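Local atomic coordinates of GNA33 (PDB entry 2G5D), a protein that probably cleaves the beta-1,4 linkage between N-acetylmuramic acid and N-acetylglucosamine in peptidoglycan as a lytic transglycosylase, with formation of a 1,6-anhydro bond in the N-acetylmuramic acid. Residues Y102-G116 / T404-P418. Residues are numbered along the deposited sequence; the frame is centred on the assembly and turned at random.
Sequences YFTPWQVAGNGSLAG and TTGYVWQLLPNGMKP
Strand 103-110 runs antiparallel to strand 404-413 as part of a beta ladder, and Trp106 with Gln410 forms a hydrogen-bonded pair at its middle. Trp106 N reaches Gln410 O at 2.7 Å and Gln410 N returns to Trp106 O; the next hydrogen-bonded pair, Thr104 with Leu412, repeats the double bond. With CG anti to the carbonyl carbon (chi1 -64°), the Trp106 indole lies where the chain folds back over it after the type II turn from Pro413 to Met416. Pro418 CD sits over one face, 3.4 Å from the six-membered ring centroid and 12° off its normal, a close CH-pi contact. At the indole edge, Trp106 NE1 donates to a water 2.9 Å away that lies within reach of Met416 O and Pro413 O, linking ring to turn. Tyr42 and Val44 of the neighbouring strand also touch Trp106.

On the face shared by Pro105, Gln107, Trp409 and Leu411, the extended Gln107 side chain runs alongside the Trp409 indole, their amide and ring planes 18° apart, and Gln107 CB is 3.6 Å from Trp409 CD1. Near the turn, Thr104 OG1 donates to Asn414 OD1 at 2.9 Å, while Asn414 ND2 is held by Arg101 O and Gly26 O, which fixes the amide's rotation.

Past Val108 the strands part, and one water accepts from Val408 N and sits within hydrogen-bonding distance of Val108 O and Leu114 O, filling in where the direct ladder lapses. After the type I' turn at Gly110-Ser113 the chain rejoins the same partner: Gly116 N bonds Gly406 O at 2.8 Å. One long strand thus pairs with two successive ones, here joining the N-terminal part of the chain to the double-psi beta-barrel-related 3D domain of MltA.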
# COMPACT_ATOMS: atom_id res chain seq x y z
N TYR A 102 18.23 -2.83 21.32
CA TYR A 102 18.81 -3.00 19.98
C TYR A 102 18.59 -1.83 19.01
O TYR A 102 19.28 -1.72 17.98
CB TYR A 102 18.34 -4.33 19.36
CG TYR A 102 19.00 -5.58 19.96
CD1 TYR A 102 18.46 -6.21 21.07
CD2 TYR A 102 20.17 -6.10 19.39
CE1 TYR A 102 19.08 -7.36 21.61
CE2 TYR A 102 20.79 -7.23 19.92
CZ TYR A 102 20.24 -7.87 21.03
OH TYR A 102 20.86 -8.99 21.54
N PHE A 103 17.65 -0.95 19.34
CA PHE A 103 17.28 0.17 18.48
C PHE A 103 17.42 1.50 19.22
O PHE A 103 17.35 1.56 20.46
CB PHE A 103 15.83 0.05 17.92
CG PHE A 103 15.57 -1.21 17.11
CD1 PHE A 103 15.44 -2.45 17.75
CD2 PHE A 103 15.44 -1.15 15.72
CE1 PHE A 103 15.23 -3.61 17.02
CE2 PHE A 103 15.19 -2.30 14.98
CZ PHE A 103 15.07 -3.55 15.63
N THR A 104 17.64 2.54 18.43
CA THR A 104 17.67 3.93 18.89
C THR A 104 16.54 4.70 18.20
O THR A 104 16.37 4.58 16.97
CB THR A 104 19.05 4.58 18.57
OG1 THR A 104 20.06 3.91 19.32
CG2 THR A 104 19.07 6.09 18.89
N PRO A 105 15.75 5.48 18.98
CA PRO A 105 14.71 6.29 18.37
C PRO A 105 15.22 7.64 17.81
O PRO A 105 15.95 8.38 18.48
CB PRO A 105 13.71 6.53 19.52
CG PRO A 105 14.26 5.81 20.72
CD PRO A 105 15.73 5.62 20.45
N TRP A 106 14.83 7.93 16.58
CA TRP A 106 15.14 9.21 15.92
C TRP A 106 13.85 9.94 15.67
O TRP A 106 13.07 9.55 14.80
CB TRP A 106 15.84 9.00 14.57
CG TRP A 106 17.18 8.34 14.69
CD1 TRP A 106 17.41 7.00 14.88
CD2 TRP A 106 18.47 8.97 14.66
NE1 TRP A 106 18.77 6.76 14.93
CE2 TRP A 106 19.44 7.95 14.79
CE3 TRP A 106 18.90 10.31 14.48
CZ2 TRP A 106 20.82 8.21 14.76
CZ3 TRP A 106 20.28 10.57 14.46
CH2 TRP A 106 21.22 9.53 14.61
N GLN A 107 13.63 11.00 16.46
CA GLN A 107 12.47 11.89 16.25
C GLN A 107 12.61 12.63 14.91
O GLN A 107 13.69 13.12 14.57
CB GLN A 107 12.35 12.88 17.40
CG GLN A 107 11.13 13.75 17.25
CD GLN A 107 10.83 14.55 18.50
OE1 GLN A 107 11.72 15.18 19.07
NE2 GLN A 107 9.55 14.57 18.90
N VAL A 108 11.51 12.69 14.16
CA VAL A 108 11.53 13.17 12.78
C VAL A 108 10.88 14.55 12.66
O VAL A 108 9.73 14.75 13.10
CB VAL A 108 10.85 12.15 11.79
CG1 VAL A 108 10.94 12.66 10.33
CG2 VAL A 108 11.50 10.75 11.90
N ALA A 109 11.63 15.52 12.14
CA ALA A 109 11.05 16.80 11.74
C ALA A 109 11.14 16.96 10.23
O ALA A 109 12.18 16.72 9.63
CB ALA A 109 11.72 17.98 12.46
N GLY A 110 10.02 17.34 9.63
CA GLY A 110 9.96 17.69 8.22
C GLY A 110 9.73 19.18 8.05
O GLY A 110 8.70 19.72 8.45
N ASN A 111 10.71 19.85 7.43
CA ASN A 111 10.61 21.28 7.14
C ASN A 111 10.28 22.12 8.39
O ASN A 111 9.41 22.99 8.36
CB ASN A 111 9.60 21.51 6.01
CG ASN A 111 10.00 20.80 4.74
OD1 ASN A 111 11.15 20.91 4.29
ND2 ASN A 111 9.07 20.05 4.15
N GLY A 112 10.99 21.81 9.47
CA GLY A 112 10.90 22.54 10.72
C GLY A 112 9.78 22.15 11.66
O GLY A 112 9.67 22.70 12.76
N SER A 113 8.96 21.18 11.25
CA SER A 113 7.79 20.79 12.01
C SER A 113 7.79 19.30 12.37
O SER A 113 7.97 18.43 11.52
CB SER A 113 6.50 21.17 11.28
OG SER A 113 5.36 20.80 12.03
N LEU A 114 7.61 19.04 13.66
CA LEU A 114 7.40 17.68 14.16
C LEU A 114 6.03 17.13 13.73
O LEU A 114 5.83 15.92 13.67
CB LEU A 114 7.54 17.65 15.70
CG LEU A 114 8.97 17.79 16.24
CD1 LEU A 114 8.99 17.85 17.75
CD2 LEU A 114 9.88 16.65 15.74
N ALA A 115 5.10 18.03 13.42
CA ALA A 115 3.73 17.64 13.13
C ALA A 115 3.57 17.26 11.67
O ALA A 115 4.03 17.99 10.77
CB ALA A 115 2.76 18.77 13.50
N GLY A 116 2.90 16.15 11.43
CA GLY A 116 2.66 15.66 10.07
C GLY A 116 1.29 15.01 9.93
O GLY A 116 0.42 15.17 10.79
N THR A 404 -5.51 12.92 10.35
CA THR A 404 -5.08 13.42 11.67
C THR A 404 -3.64 13.95 11.69
O THR A 404 -2.78 13.49 10.92
CB THR A 404 -5.17 12.31 12.78
OG1 THR A 404 -4.38 11.17 12.41
CG2 THR A 404 -6.59 11.87 13.01
N THR A 405 -3.39 14.89 12.60
CA THR A 405 -2.02 15.27 12.93
C THR A 405 -1.33 14.09 13.61
O THR A 405 -1.94 13.36 14.39
CB THR A 405 -2.00 16.50 13.86
OG1 THR A 405 -2.63 17.60 13.20
CG2 THR A 405 -0.58 16.90 14.21
N GLY A 406 -0.05 13.91 13.31
CA GLY A 406 0.72 12.88 13.98
C GLY A 406 2.18 13.23 14.08
O GLY A 406 2.69 14.08 13.35
N TYR A 407 2.85 12.55 15.00
CA TYR A 407 4.27 12.71 15.27
C TYR A 407 4.92 11.38 15.06
O TYR A 407 4.32 10.35 15.38
CB TYR A 407 4.49 13.16 16.71
CG TYR A 407 3.81 14.48 16.96
CD1 TYR A 407 2.57 14.53 17.60
CD2 TYR A 407 4.37 15.66 16.51
CE1 TYR A 407 1.93 15.74 17.81
CE2 TYR A 407 3.75 16.88 16.73
CZ TYR A 407 2.52 16.91 17.36
OH TYR A 407 1.90 18.13 17.57
N VAL A 408 6.13 11.37 14.53
CA VAL A 408 6.76 10.09 14.25
C VAL A 408 8.18 9.98 14.77
O VAL A 408 8.93 10.96 14.81
CB VAL A 408 6.63 9.67 12.74
CG1 VAL A 408 5.17 9.82 12.24
CG2 VAL A 408 7.60 10.41 11.86
N TRP A 409 8.55 8.77 15.16
CA TRP A 409 9.92 8.51 15.57
C TRP A 409 10.30 7.29 14.81
O TRP A 409 9.56 6.31 14.79
CB TRP A 409 10.03 8.19 17.06
CG TRP A 409 9.70 9.32 18.02
CD1 TRP A 409 10.57 10.01 18.77
CD2 TRP A 409 8.39 9.79 18.37
NE1 TRP A 409 9.91 10.93 19.57
CE2 TRP A 409 8.56 10.82 19.34
CE3 TRP A 409 7.09 9.46 17.96
CZ2 TRP A 409 7.48 11.54 19.90
CZ3 TRP A 409 6.01 10.18 18.50
CH2 TRP A 409 6.21 11.20 19.46
N GLN A 410 11.47 7.33 14.19
CA GLN A 410 11.98 6.17 13.47
C GLN A 410 13.00 5.43 14.35
O GLN A 410 13.93 6.06 14.86
CB GLN A 410 12.64 6.68 12.18
CG GLN A 410 13.21 5.59 11.30
CD GLN A 410 13.71 6.10 9.96
OE1 GLN A 410 13.74 5.34 9.00
NE2 GLN A 410 14.14 7.37 9.89
N LEU A 411 12.82 4.10 14.54
CA LEU A 411 13.77 3.25 15.31
C LEU A 411 14.68 2.49 14.35
O LEU A 411 14.21 1.87 13.40
CB LEU A 411 13.04 2.29 16.30
CG LEU A 411 12.49 2.91 17.61
CD1 LEU A 411 11.45 3.96 17.30
CD2 LEU A 411 11.87 1.85 18.56
N LEU A 412 15.98 2.58 14.56
CA LEU A 412 16.96 1.95 13.68
C LEU A 412 17.94 1.20 14.56
O LEU A 412 18.23 1.65 15.70
CB LEU A 412 17.72 3.02 12.85
CG LEU A 412 16.87 3.79 11.83
CD1 LEU A 412 17.64 5.01 11.30
CD2 LEU A 412 16.40 2.86 10.69
N PRO A 413 18.48 0.08 14.05
CA PRO A 413 19.51 -0.66 14.81
C PRO A 413 20.60 0.29 15.31
O PRO A 413 21.11 1.11 14.53
CB PRO A 413 20.06 -1.64 13.76
CG PRO A 413 18.89 -1.86 12.84
CD PRO A 413 18.20 -0.55 12.74
N ASN A 414 20.93 0.20 16.61
CA ASN A 414 21.96 1.07 17.20
C ASN A 414 23.17 1.22 16.29
O ASN A 414 23.75 0.21 15.88
CB ASN A 414 22.48 0.49 18.51
CG ASN A 414 21.41 0.31 19.55
OD1 ASN A 414 20.43 1.04 19.59
ND2 ASN A 414 21.61 -0.66 20.43
N GLY A 415 23.55 2.46 15.98
CA GLY A 415 24.67 2.72 15.08
C GLY A 415 24.26 3.11 13.68
O GLY A 415 24.96 3.85 13.01
N MET A 416 23.11 2.61 13.22
CA MET A 416 22.61 2.96 11.90
C MET A 416 21.89 4.32 11.94
O MET A 416 20.98 4.54 12.74
CB MET A 416 21.70 1.86 11.36
CG MET A 416 21.07 2.17 10.00
SD MET A 416 19.68 1.10 9.58
CE MET A 416 20.50 -0.48 9.40
N LYS A 417 22.32 5.22 11.07
CA LYS A 417 21.74 6.55 11.03
C LYS A 417 20.61 6.59 10.02
O LYS A 417 20.60 5.82 9.06
CB LYS A 417 22.82 7.61 10.74
CG LYS A 417 23.71 7.88 11.97
CD LYS A 417 24.40 9.22 11.92
CE LYS A 417 25.87 9.06 11.58
NZ LYS A 417 26.58 8.47 12.74
N PRO A 418 19.63 7.48 10.25
CA PRO A 418 18.64 7.71 9.22
C PRO A 418 19.31 8.46 8.06
O PRO A 418 20.40 9.02 8.19
CB PRO A 418 17.61 8.58 9.93
CG PRO A 418 18.37 9.26 10.99
CD PRO A 418 19.41 8.33 11.43
O HOH W 1 19.34 0.76 22.05
O HOH W 2 20.09 4.13 15.13
O HOH W 3 8.01 13.33 17.06
O HOH W 4 7.32 13.92 14.37